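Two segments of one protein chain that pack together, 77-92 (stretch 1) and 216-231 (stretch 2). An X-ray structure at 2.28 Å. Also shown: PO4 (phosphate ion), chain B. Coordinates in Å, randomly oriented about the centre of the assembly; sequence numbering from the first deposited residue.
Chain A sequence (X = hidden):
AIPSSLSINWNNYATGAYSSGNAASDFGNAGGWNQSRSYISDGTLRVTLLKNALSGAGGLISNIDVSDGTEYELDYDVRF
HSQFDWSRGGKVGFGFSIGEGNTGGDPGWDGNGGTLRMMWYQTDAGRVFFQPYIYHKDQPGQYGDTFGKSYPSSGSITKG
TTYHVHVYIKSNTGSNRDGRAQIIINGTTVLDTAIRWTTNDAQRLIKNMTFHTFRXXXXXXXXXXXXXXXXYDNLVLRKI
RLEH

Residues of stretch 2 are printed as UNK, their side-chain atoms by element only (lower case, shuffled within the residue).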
# COMPACT_ATOMS: atom_id res chain seq x y z
N ASP A 77 -6.94 -8.21 -4.15
CA ASP A 77 -7.73 -8.66 -3.03
C ASP A 77 -6.83 -8.83 -1.83
O ASP A 77 -5.64 -9.14 -1.96
CB ASP A 77 -8.45 -9.97 -3.33
CG ASP A 77 -9.49 -9.81 -4.40
OD1 ASP A 77 -10.23 -8.81 -4.35
OD2 ASP A 77 -9.54 -10.67 -5.31
N VAL A 78 -7.40 -8.63 -0.65
CA VAL A 78 -6.65 -8.75 0.58
C VAL A 78 -7.57 -9.35 1.63
O VAL A 78 -8.76 -9.05 1.66
CB VAL A 78 -6.06 -7.39 1.03
CG1 VAL A 78 -7.14 -6.34 1.08
CG2 VAL A 78 -5.36 -7.55 2.37
N ARG A 79 -7.01 -10.24 2.45
CA ARG A 79 -7.73 -10.92 3.51
C ARG A 79 -6.81 -11.02 4.72
O ARG A 79 -5.66 -11.44 4.58
CB ARG A 79 -8.17 -12.32 3.06
CG ARG A 79 -9.37 -12.88 3.81
CD ARG A 79 -9.14 -14.34 4.18
NE ARG A 79 -8.44 -15.07 3.13
CZ ARG A 79 -7.62 -16.09 3.36
NH1 ARG A 79 -7.39 -16.48 4.61
NH2 ARG A 79 -7.01 -16.70 2.35
N PHE A 80 -7.30 -10.61 5.88
CA PHE A 80 -6.55 -10.83 7.11
C PHE A 80 -6.80 -12.25 7.60
O PHE A 80 -7.91 -12.78 7.45
CB PHE A 80 -6.95 -9.82 8.19
CG PHE A 80 -6.49 -8.44 7.91
CD1 PHE A 80 -7.28 -7.56 7.17
CD2 PHE A 80 -5.25 -7.99 8.38
CE1 PHE A 80 -6.84 -6.28 6.90
CE2 PHE A 80 -4.81 -6.72 8.12
CZ PHE A 80 -5.60 -5.86 7.39
N HIS A 81 -5.77 -12.86 8.15
CA HIS A 81 -5.85 -14.22 8.64
C HIS A 81 -6.98 -14.36 9.66
O HIS A 81 -7.50 -13.39 10.20
CB HIS A 81 -4.51 -14.63 9.25
CG HIS A 81 -4.47 -16.04 9.72
ND1 HIS A 81 -4.78 -16.41 11.01
CD2 HIS A 81 -4.15 -17.19 9.07
CE1 HIS A 81 -4.65 -17.72 11.14
NE2 HIS A 81 -4.26 -18.21 9.98
N SER A 82 -7.33 -15.62 9.92
CA SER A 82 -8.46 -15.93 10.78
C SER A 82 -8.26 -15.40 12.19
O SER A 82 -9.19 -14.83 12.79
CB SER A 82 -8.68 -17.45 10.81
OG SER A 82 -9.96 -17.76 11.34
N GLN A 83 -7.07 -15.58 12.75
CA GLN A 83 -6.73 -15.06 14.07
C GLN A 83 -5.72 -13.93 13.98
O GLN A 83 -4.80 -13.85 14.79
CB GLN A 83 -6.17 -16.16 14.98
CG GLN A 83 -7.21 -17.08 15.55
CD GLN A 83 -7.17 -18.40 14.85
OE1 GLN A 83 -6.18 -19.13 14.93
NE2 GLN A 83 -8.25 -18.73 14.15
N PHE A 84 -5.86 -13.08 12.98
CA PHE A 84 -4.96 -11.94 12.87
C PHE A 84 -5.07 -11.08 14.12
O PHE A 84 -6.16 -10.87 14.66
CB PHE A 84 -5.29 -11.13 11.62
CG PHE A 84 -4.30 -10.06 11.31
CD1 PHE A 84 -3.19 -10.33 10.54
CD2 PHE A 84 -4.48 -8.77 11.80
CE1 PHE A 84 -2.27 -9.34 10.25
CE2 PHE A 84 -3.57 -7.78 11.52
CZ PHE A 84 -2.46 -8.06 10.74
N ASP A 85 -3.94 -10.60 14.61
CA ASP A 85 -3.91 -9.75 15.79
C ASP A 85 -3.87 -8.31 15.31
O ASP A 85 -2.83 -7.81 14.88
CB ASP A 85 -2.73 -10.09 16.70
CG ASP A 85 -2.69 -9.23 17.97
OD1 ASP A 85 -3.72 -8.57 18.30
OD2 ASP A 85 -1.63 -9.21 18.63
N TRP A 86 -5.02 -7.63 15.40
CA TRP A 86 -5.13 -6.27 14.89
C TRP A 86 -4.02 -5.38 15.45
O TRP A 86 -3.36 -4.65 14.70
CB TRP A 86 -6.49 -5.67 15.26
CG TRP A 86 -7.68 -6.30 14.62
CD1 TRP A 86 -8.81 -6.72 15.25
CD2 TRP A 86 -7.90 -6.52 13.22
NE1 TRP A 86 -9.71 -7.20 14.34
CE2 TRP A 86 -9.18 -7.09 13.08
CE3 TRP A 86 -7.14 -6.30 12.07
CZ2 TRP A 86 -9.71 -7.44 11.84
CZ3 TRP A 86 -7.66 -6.65 10.84
CH2 TRP A 86 -8.94 -7.22 10.73
N SER A 87 -3.82 -5.44 16.76
CA SER A 87 -2.86 -4.59 17.48
C SER A 87 -3.20 -3.13 17.17
O SER A 87 -4.38 -2.76 17.22
CB SER A 87 -1.44 -5.02 17.15
OG SER A 87 -0.54 -4.20 17.84
N ARG A 88 -2.22 -2.27 16.85
CA ARG A 88 -2.54 -0.86 16.60
C ARG A 88 -2.85 -0.59 15.13
O ARG A 88 -3.73 0.21 14.83
CB ARG A 88 -1.41 0.05 17.08
CG ARG A 88 -1.59 1.54 16.73
CD ARG A 88 -2.57 2.21 17.71
NE ARG A 88 -2.52 3.64 17.62
CZ ARG A 88 -3.58 4.42 17.83
NH1 ARG A 88 -4.76 3.88 18.10
NH2 ARG A 88 -3.47 5.75 17.75
N GLY A 89 -2.16 -1.26 14.22
CA GLY A 89 -2.40 -1.09 12.80
C GLY A 89 -1.10 -1.18 12.04
O GLY A 89 -0.06 -1.52 12.59
N GLY A 90 -1.16 -0.87 10.76
CA GLY A 90 0.02 -0.91 9.94
C GLY A 90 -0.36 -0.71 8.49
O GLY A 90 -1.52 -0.45 8.17
N LYS A 91 0.63 -0.86 7.62
CA LYS A 91 0.45 -0.72 6.18
C LYS A 91 0.06 -2.06 5.55
O LYS A 91 0.47 -3.13 6.00
CB LYS A 91 1.73 -0.17 5.53
CG LYS A 91 1.98 1.35 5.67
CD LYS A 91 2.04 1.80 7.14
CE LYS A 91 2.52 3.24 7.31
NZ LYS A 91 2.29 3.64 8.72
N VAL A 92 -0.74 -1.99 4.48
CA VAL A 92 -1.29 -3.19 3.84
C VAL A 92 -1.47 -2.90 2.35
O VAL A 92 -1.76 -1.77 1.96
CB VAL A 92 -2.62 -3.61 4.50
CG1 VAL A 92 -3.68 -2.52 4.36
CG2 VAL A 92 -3.13 -4.93 3.93
N UNK A 216 3.04 -0.61 12.33
CA UNK A 216 3.58 0.70 12.63
C UNK A 216 3.18 1.75 11.61
O UNK A 216 2.71 1.41 10.53
N UNK A 217 3.35 3.02 11.95
CA UNK A 217 3.81 3.44 13.26
C UNK A 217 5.30 3.32 13.47
O UNK A 217 6.01 2.70 12.67
N UNK A 218 5.78 3.91 14.56
CA UNK A 218 7.20 3.98 14.82
C UNK A 218 7.60 3.50 16.21
O UNK A 218 8.79 3.24 16.42
o UNK A 218 9.00 5.57 15.14
c UNK A 218 7.70 5.42 14.62
N UNK A 219 6.67 3.35 17.14
CA UNK A 219 6.98 2.98 18.52
C UNK A 219 6.64 1.51 18.78
O UNK A 219 5.87 0.89 18.04
c UNK A 219 6.28 5.35 19.10
o UNK A 219 8.52 5.48 20.01
n UNK A 219 8.00 6.92 18.36
c UNK A 219 7.70 5.93 19.20
c UNK A 219 6.22 3.88 19.49
N UNK A 220 7.22 0.96 19.85
CA UNK A 220 7.10 -0.47 20.12
C UNK A 220 5.68 -0.91 20.45
O UNK A 220 5.44 -2.11 20.54
o UNK A 220 7.41 -0.52 22.52
c UNK A 220 8.02 -0.89 21.27
c UNK A 220 9.39 -0.23 21.13
N UNK A 221 4.76 0.01 20.70
CA UNK A 221 3.42 -0.38 21.07
C UNK A 221 2.55 -0.73 19.85
O UNK A 221 1.43 -1.21 20.03
c UNK A 221 1.29 3.46 19.65
c UNK A 221 3.38 3.14 21.42
c UNK A 221 3.18 4.35 20.79
c UNK A 221 2.77 0.73 21.90
c UNK A 221 2.15 4.50 19.90
o UNK A 221 1.99 5.73 19.29
c UNK A 221 2.55 2.06 21.17
c UNK A 221 1.48 2.25 20.29
N UNK A 222 3.04 -0.47 18.63
CA UNK A 222 2.43 -0.96 17.40
C UNK A 222 2.71 -2.44 17.15
O UNK A 222 2.12 -3.02 16.23
c UNK A 222 2.93 2.32 16.81
c UNK A 222 0.68 1.16 14.22
c UNK A 222 0.48 3.93 14.72
c UNK A 222 -0.20 1.96 13.53
c UNK A 222 2.96 -0.16 16.20
c UNK A 222 1.49 1.75 15.20
n UNK A 222 2.26 3.46 16.42
c UNK A 222 2.48 1.25 16.10
c UNK A 222 1.37 3.13 15.43
c UNK A 222 -0.29 3.33 13.78
N UNK A 223 3.61 -3.04 17.93
CA UNK A 223 3.93 -4.45 17.75
C UNK A 223 2.80 -5.34 18.24
O UNK A 223 1.91 -4.93 18.98
n UNK A 223 8.83 -3.97 18.26
c UNK A 223 5.21 -4.82 18.52
c UNK A 223 7.68 -4.44 18.75
c UNK A 223 6.49 -4.42 17.82
o UNK A 223 7.57 -4.86 19.90
N UNK A 224 2.86 -6.59 17.81
CA UNK A 224 2.00 -7.65 18.26
C UNK A 224 2.83 -8.76 18.89
O UNK A 224 3.96 -9.01 18.45
c UNK A 224 1.18 -8.22 17.09
o UNK A 224 0.68 -9.51 17.40
N UNK A 225 2.31 -9.43 19.92
CA UNK A 225 3.06 -10.54 20.53
C UNK A 225 3.02 -11.86 19.76
O UNK A 225 3.70 -12.80 20.16
c UNK A 225 1.08 -9.11 20.65
c UNK A 225 2.37 -10.68 21.90
c UNK A 225 0.98 -10.23 21.67
N UNK A 226 2.26 -11.96 18.66
CA UNK A 226 2.17 -13.20 17.89
C UNK A 226 2.49 -12.94 16.42
O UNK A 226 2.37 -11.82 15.92
c UNK A 226 0.52 -14.35 19.41
c UNK A 226 -0.31 -12.91 17.53
c UNK A 226 0.78 -13.87 18.00
N UNK A 227 2.91 -14.00 15.73
CA UNK A 227 3.00 -13.95 14.28
C UNK A 227 1.59 -13.85 13.71
O UNK A 227 0.67 -14.52 14.20
c UNK A 227 5.18 -15.29 14.15
o UNK A 227 5.75 -16.40 14.11
c UNK A 227 3.70 -15.20 13.73
o UNK A 227 5.78 -14.26 14.50
N UNK A 228 1.41 -13.00 12.71
CA UNK A 228 0.12 -12.82 12.04
C UNK A 228 0.32 -12.80 10.54
O UNK A 228 1.43 -12.55 10.04
o UNK A 228 -1.31 -11.79 13.70
c UNK A 228 -0.58 -11.55 12.51
N UNK A 229 -0.76 -13.05 9.80
CA UNK A 229 -0.68 -13.29 8.37
C UNK A 229 -1.70 -12.45 7.62
O UNK A 229 -2.80 -12.17 8.12
c UNK A 229 -0.23 -16.17 10.11
c UNK A 229 0.11 -15.67 8.85
c UNK A 229 2.25 -16.79 9.05
c UNK A 229 0.66 -16.96 10.83
o UNK A 229 2.76 -18.05 11.02
c UNK A 229 1.36 -15.99 8.34
c UNK A 229 1.89 -17.27 10.30
c UNK A 229 -0.87 -14.79 8.08
N UNK A 230 -1.32 -12.02 6.41
CA UNK A 230 -2.19 -11.30 5.49
C UNK A 230 -2.05 -11.96 4.13
O UNK A 230 -0.95 -12.34 3.72
c UNK A 230 -2.64 -9.07 4.37
c UNK A 230 -1.26 -7.85 6.96
c UNK A 230 -2.01 -9.14 6.80
c UNK A 230 -1.82 -9.79 5.43
N UNK A 231 -3.16 -12.10 3.42
CA UNK A 231 -3.17 -12.78 2.13
C UNK A 231 -3.62 -11.83 1.04
O UNK A 231 -4.68 -11.20 1.15
c UNK A 231 -4.31 -14.79 4.57
o UNK A 231 -3.09 -17.73 6.30
c UNK A 231 -3.80 -14.99 3.29
c UNK A 231 -4.08 -15.71 5.58
c UNK A 231 -3.33 -16.83 5.31
c UNK A 231 -3.05 -16.13 3.05
c UNK A 231 -4.09 -14.00 2.18
c UNK A 231 -2.82 -17.05 4.06
P PO4 B . 4.91 6.40 8.35
O1 PO4 B . 5.39 5.43 7.30
O2 PO4 B . 6.09 6.80 9.22
O3 PO4 B . 3.90 5.76 9.27
O4 PO4 B . 4.36 7.66 7.66
O HOH W 1 0.03 -3.41 14.74

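Position 216 has no side-chain atoms: Gly 216. Its N donates a hydrogen bond to Gly 89 O (3.2 Å), and its O accepts one from Lys 91 NZ (2.9 Å).

Position 217 is also bare: Gly 217, after a cis peptide.

Position 218 carries one carbon, then one oxygen, and touches nothing on stretch 1: Ser 218. Position 219 has three carbons, the third bearing an oxygen and a nitrogen: Gln 219. At 220 one carbon carries an oxygen and a carbon: Thr 220. Both are out of reach.

Position 221 has one carbon, then a six-carbon ring bearing an oxygen: Tyr 221. The edge of its ring faces Arg 88 NE.

Position 222 has one carbon, then fused five- and six-membered rings holding one nitrogen. Arg 88 CG lies over the six-membered ring, 3.3 Å from its centroid, a CH-pi contact. Only Trp 222 fits.

Position 223 has three carbons ending in an oxygen and a nitrogen. It is Gln 223; its backbone O accepts a hydrogen bond from Ser 87 OG (2.8 Å).

Position 224 has one carbon and one oxygen: Ser 224. Its OG donates to Asp 85 OD2 (2.6 Å).

At 225 three carbons close a ring onto the backbone N: Pro 225, with CD 3.4 Å from Asp 85 OD2. Position 226 has three carbons, forked at the first: Val 226, whose CG2 is 3.8 Å from Asp 85 CB.

Position 227 has two carbons, the second with two oxygens. It is Asp 227; its CA-to-CB bond points away.

Position 228 has one carbon and one oxygen: Ser 228. Its OG accepts from Asp 85 N (3.0 Å).

Position 229 bears a six-carbon ring with an oxygen: Tyr 229. Its ring lies obliquely to that of His 81.

Position 230 has four carbons forked at the first, one arm longer. Ile 230 packs CG1 against Phe 84 CE1 (3.5 Å) and CG2 against Val 78 CG2 (3.7 Å).

Position 231 has a hydroxyl-bearing six-carbon ring: Tyr 231. The Arg 79 guanidinium stacks flat on it, centres 4.2 Å apart.

Antiparallel strands pair Arg 79 with Tyr 231 through two backbone hydrogen bonds. Next to them, hydrogen bonds tie the loop of stretch 1: Asp 85 to Ser 224 and Ser 228, and Ser 87 to the backbone of Gln 223. Beyond them, Trp 222 packs on Arg 88, and water 1 bridges Gly 89 N and Trp 222 O.

Stretch 2 216-231: GGSQTYWQSPVDSYIY
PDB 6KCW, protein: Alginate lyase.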